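Local atomic coordinates of flagellar hook-associated protein (Burkholderia pseudomallei, PDB entry 4UT1), a protein that probably serves as a structural component of the bacterial flagellum, forming part of the junction between the hook and the filament. Residues A[94-99]-A[610-615]; A[443-448]-A[571-576]. One frame throughout, in Å; residues are numbered along the deposited sequence.

Contact 1: A[94-99]-A[610-615]; sequences TYYTLV and QLKASS
Leu611 reaches between Tyr95, Tyr96 and Val99 and, together with Tyr96, carries the tight part of this contact. Its CD1 methyl sits over one face of the Tyr95 ring, displaced toward the rim, in a CH-pi contact 3.4 Å from the ring centroid and 16° off the normal. The same methyl presses on Val99 CG1 at 3.5 Å, closer than usual for two carbons. Tyr95 and Leu611 side chains meet at about a right angle, and the phenol OH of Tyr95 runs on to a hydrogen bond with Thr299, which ties the ring to helix 287-322. Tyr96 lies beside Lys612 and points the same way. With CG anti to the backbone N (chi1 176°), the Tyr96 ring lays one face against Lys612 CA, 3.9 Å from its centroid, while its CE1 comes within 3.5 Å of Lys612 CB. At the root of the Tyr96 side chain, Ser615 CB stands 4.2 Å from Tyr96 CB. The loose, solvent side is the outer end of Lys612, whose extended chain leads the amine away. The segment axes approach to 8.9 Å at 150°, an antiparallel pairing of long helices within the helical bundle of FlgK, held here by side-chain packing.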
# COMPACT_ATOMS: atom_id res chain seq x y z
N THR A 94 4.22 -24.63 10.00
CA THR A 94 4.87 -23.36 10.32
C THR A 94 4.08 -22.19 9.70
O THR A 94 3.79 -21.21 10.38
CB THR A 94 6.33 -23.34 9.81
OG1 THR A 94 7.10 -24.27 10.58
CG2 THR A 94 6.94 -21.95 9.98
N TYR A 95 3.76 -22.30 8.42
CA TYR A 95 3.02 -21.26 7.71
C TYR A 95 1.65 -21.08 8.37
O TYR A 95 1.25 -19.96 8.70
CB TYR A 95 2.88 -21.61 6.22
CG TYR A 95 2.40 -20.51 5.29
CD1 TYR A 95 1.82 -19.34 5.79
CD2 TYR A 95 2.51 -20.64 3.91
CE1 TYR A 95 1.37 -18.34 4.93
CE2 TYR A 95 2.07 -19.64 3.05
CZ TYR A 95 1.51 -18.50 3.56
OH TYR A 95 1.06 -17.51 2.71
N TYR A 96 0.94 -22.19 8.58
CA TYR A 96 -0.37 -22.12 9.24
C TYR A 96 -0.31 -21.37 10.58
O TYR A 96 -1.09 -20.44 10.82
CB TYR A 96 -0.96 -23.52 9.48
CG TYR A 96 -2.25 -23.41 10.26
CD1 TYR A 96 -3.31 -22.65 9.76
CD2 TYR A 96 -2.41 -24.01 11.49
CE1 TYR A 96 -4.48 -22.51 10.46
CE2 TYR A 96 -3.61 -23.87 12.21
CZ TYR A 96 -4.63 -23.12 11.68
OH TYR A 96 -5.81 -22.97 12.38
N THR A 97 0.61 -21.78 11.45
CA THR A 97 0.71 -21.18 12.78
C THR A 97 0.86 -19.66 12.67
O THR A 97 0.21 -18.91 13.40
CB THR A 97 1.89 -21.78 13.58
OG1 THR A 97 1.61 -23.16 13.83
CG2 THR A 97 2.05 -21.07 14.90
N LEU A 98 1.69 -19.21 11.73
CA LEU A 98 1.97 -17.79 11.61
C LEU A 98 0.78 -17.03 11.05
O LEU A 98 0.45 -15.94 11.52
CB LEU A 98 3.19 -17.57 10.71
CG LEU A 98 4.53 -17.98 11.32
CD1 LEU A 98 5.59 -17.95 10.25
CD2 LEU A 98 4.89 -17.05 12.46
N VAL A 99 0.12 -17.59 10.04
CA VAL A 99 -1.00 -16.87 9.44
C VAL A 99 -2.21 -16.95 10.37
O VAL A 99 -3.03 -16.03 10.41
CB VAL A 99 -1.35 -17.40 8.02
CG1 VAL A 99 -1.77 -18.84 8.07
CG2 VAL A 99 -2.44 -16.54 7.37
N GLN A 610 -7.39 -22.33 4.41
CA GLN A 610 -6.83 -23.33 3.51
C GLN A 610 -5.63 -24.01 4.18
O GLN A 610 -5.51 -25.23 4.15
CB GLN A 610 -6.41 -22.73 2.18
CG GLN A 610 -5.80 -23.75 1.23
CD GLN A 610 -6.75 -24.91 0.94
OE1 GLN A 610 -7.88 -24.70 0.48
NE2 GLN A 610 -6.32 -26.13 1.24
N LEU A 611 -4.76 -23.21 4.79
CA LEU A 611 -3.57 -23.77 5.42
C LEU A 611 -3.96 -24.68 6.57
O LEU A 611 -3.26 -25.65 6.87
CB LEU A 611 -2.64 -22.65 5.91
CG LEU A 611 -1.79 -22.04 4.79
CD1 LEU A 611 -1.09 -20.78 5.25
CD2 LEU A 611 -0.77 -23.07 4.32
N LYS A 612 -5.08 -24.40 7.22
CA LYS A 612 -5.50 -25.27 8.32
C LYS A 612 -5.79 -26.68 7.81
O LYS A 612 -5.37 -27.67 8.42
CB LYS A 612 -6.74 -24.72 9.02
CG LYS A 612 -7.17 -25.55 10.23
CD LYS A 612 -8.45 -25.01 10.88
CE LYS A 612 -8.80 -25.77 12.15
NZ LYS A 612 -10.04 -25.24 12.81
N ALA A 613 -6.50 -26.77 6.70
CA ALA A 613 -6.85 -28.06 6.13
C ALA A 613 -5.62 -28.73 5.52
O ALA A 613 -5.37 -29.91 5.76
CB ALA A 613 -7.94 -27.90 5.09
N SER A 614 -4.85 -27.97 4.75
CA SER A 614 -3.66 -28.52 4.09
C SER A 614 -2.68 -29.05 5.13
O SER A 614 -2.11 -30.13 4.96
CB SER A 614 -2.98 -27.47 3.23
OG SER A 614 -3.77 -27.20 2.09
N SER A 615 -2.48 -28.28 6.19
CA SER A 615 -1.58 -28.68 7.25
C SER A 615 -2.09 -29.92 8.00
O SER A 615 -1.34 -30.85 8.25
CB SER A 615 -1.36 -27.52 8.22
OG SER A 615 -0.40 -27.86 9.20

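Contact 2: A[443-448]-A[571-576]; sequences AIAAAS and GRNALA
Ala446 O faces the first turn of helix 572-579 and receives the backbone bonds of this contact. At Gly571, the N-cap residue, CA comes within 3.1 Å of Ala446 O in a CA-H...O contact. Arg572 follows, its chain bent at chi3 (-82°) so that the guanidinium lies flat against Ser448: Ser448 CB stands over the centre of one face, 3.3 Å from Arg572 CZ. The charge itself is engaged by a salt bridge from NE to Asp570 and a hydrogen bond from NH2 to Val450 O, which would hold the plane in this orientation. Asn573 grips the loop twice. Its backbone N makes a weak, bent bond to Ala446 O, and its amide ND2 donates to Ala445 O at 2.9 Å, meeting that carbonyl nearly head-on at 165°. The acceptor lies close to the amide plane, and OD1 is bound in turn by Gln321, so both ends of the amide are fixed. Ala574 N gives Ala446 O a straighter bond of 3.0 Å, arriving tilted from the carbonyl plane, and Ala574 CB packs on Ala446 CB at 3.7 Å. Thus the carbonyl of the last residue of the inverse gamma turn centred on Ala445 takes one good bond, from Ala574 N, and one weak bond, from Asn573 N. The loop leads into strand 450-454; on the helical side Val127 of helix 113-129 touches both Ala446 and Ala574, while Ile444 packs on Ala140 and Met141 of helix 134-193.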
# COMPACT_ATOMS: atom_id res chain seq x y z
N ALA A 443 -9.42 23.23 12.60
CA ALA A 443 -8.73 23.02 11.33
C ALA A 443 -9.59 22.28 10.30
O ALA A 443 -9.26 22.25 9.12
CB ALA A 443 -7.42 22.25 11.56
N ILE A 444 -10.68 21.67 10.75
CA ILE A 444 -11.61 21.04 9.81
C ILE A 444 -12.28 22.15 8.98
O ILE A 444 -12.91 23.05 9.53
CB ILE A 444 -12.66 20.17 10.54
CG1 ILE A 444 -11.96 19.04 11.30
CG2 ILE A 444 -13.68 19.60 9.55
CD1 ILE A 444 -12.85 18.34 12.29
N ALA A 445 -12.09 22.10 7.67
CA ALA A 445 -12.62 23.13 6.79
C ALA A 445 -14.02 22.74 6.32
O ALA A 445 -14.18 22.17 5.25
CB ALA A 445 -11.69 23.35 5.60
N ALA A 446 -15.03 23.05 7.14
CA ALA A 446 -16.38 22.58 6.88
C ALA A 446 -17.10 23.38 5.80
O ALA A 446 -18.03 22.89 5.17
CB ALA A 446 -17.20 22.61 8.17
N ALA A 447 -16.67 24.61 5.59
CA ALA A 447 -17.38 25.52 4.68
C ALA A 447 -16.83 25.47 3.26
O ALA A 447 -15.65 25.23 3.05
CB ALA A 447 -17.30 26.92 5.22
N SER A 448 -17.70 25.69 2.28
CA SER A 448 -17.26 25.95 0.90
C SER A 448 -16.61 27.33 0.82
O SER A 448 -17.05 28.26 1.49
CB SER A 448 -18.43 25.86 -0.08
OG SER A 448 -18.01 26.24 -1.39
N GLY A 571 -21.54 24.20 5.97
CA GLY A 571 -20.96 22.88 6.13
C GLY A 571 -20.89 22.04 4.87
O GLY A 571 -20.80 20.82 4.93
N ARG A 572 -20.93 22.70 3.71
CA ARG A 572 -20.90 21.98 2.44
C ARG A 572 -19.63 21.14 2.29
O ARG A 572 -19.67 20.02 1.74
CB ARG A 572 -21.01 22.95 1.27
CG ARG A 572 -22.45 23.43 1.05
CD ARG A 572 -22.46 24.45 -0.07
NE ARG A 572 -22.09 25.76 0.43
CZ ARG A 572 -21.57 26.74 -0.30
NH1 ARG A 572 -21.32 26.56 -1.59
NH2 ARG A 572 -21.28 27.90 0.28
N ASN A 573 -18.50 21.64 2.76
CA ASN A 573 -17.29 20.85 2.57
C ASN A 573 -17.18 19.70 3.57
O ASN A 573 -16.58 18.67 3.25
CB ASN A 573 -16.03 21.70 2.64
CG ASN A 573 -14.85 21.00 1.99
OD1 ASN A 573 -14.92 20.66 0.80
ND2 ASN A 573 -13.79 20.75 2.76
N ALA A 574 -17.72 19.89 4.77
CA ALA A 574 -17.77 18.81 5.73
C ALA A 574 -18.65 17.70 5.17
O ALA A 574 -18.33 16.53 5.30
CB ALA A 574 -18.30 19.30 7.09
N LEU A 575 -19.74 18.08 4.51
CA LEU A 575 -20.61 17.11 3.87
C LEU A 575 -19.82 16.33 2.81
O LEU A 575 -19.92 15.11 2.72
CB LEU A 575 -21.85 17.78 3.24
CG LEU A 575 -22.79 16.82 2.50
CD1 LEU A 575 -23.33 15.80 3.47
CD2 LEU A 575 -23.95 17.55 1.82
N ALA A 576 -19.04 17.05 2.01
CA ALA A 576 -18.22 16.42 0.98
C ALA A 576 -17.17 15.49 1.62
O ALA A 576 -16.95 14.36 1.15
CB ALA A 576 -17.55 17.48 0.11

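In the fold
From the N-terminal end of the model, helix 80-106 supplies the first half of contact 1, which closes the largest loop when its partner arrives more than 500 residues later on helix 593-630. Contact 2 falls wholly within that excursion: residues 443-448 meet 571-576 after 122 intervening residues without helix, which include strands 450-454 and 559-564. It closes the base of this beta excursion, where the chain enters it and leaves it beside helices 113-129 and 134-193. After helix 572-579 and a short linker, helix 593-630 is next along the chain and leads to contact 1, which pairs the first and last modelled helices. The two centres are about 47 Å apart, with the middle of the chain between them.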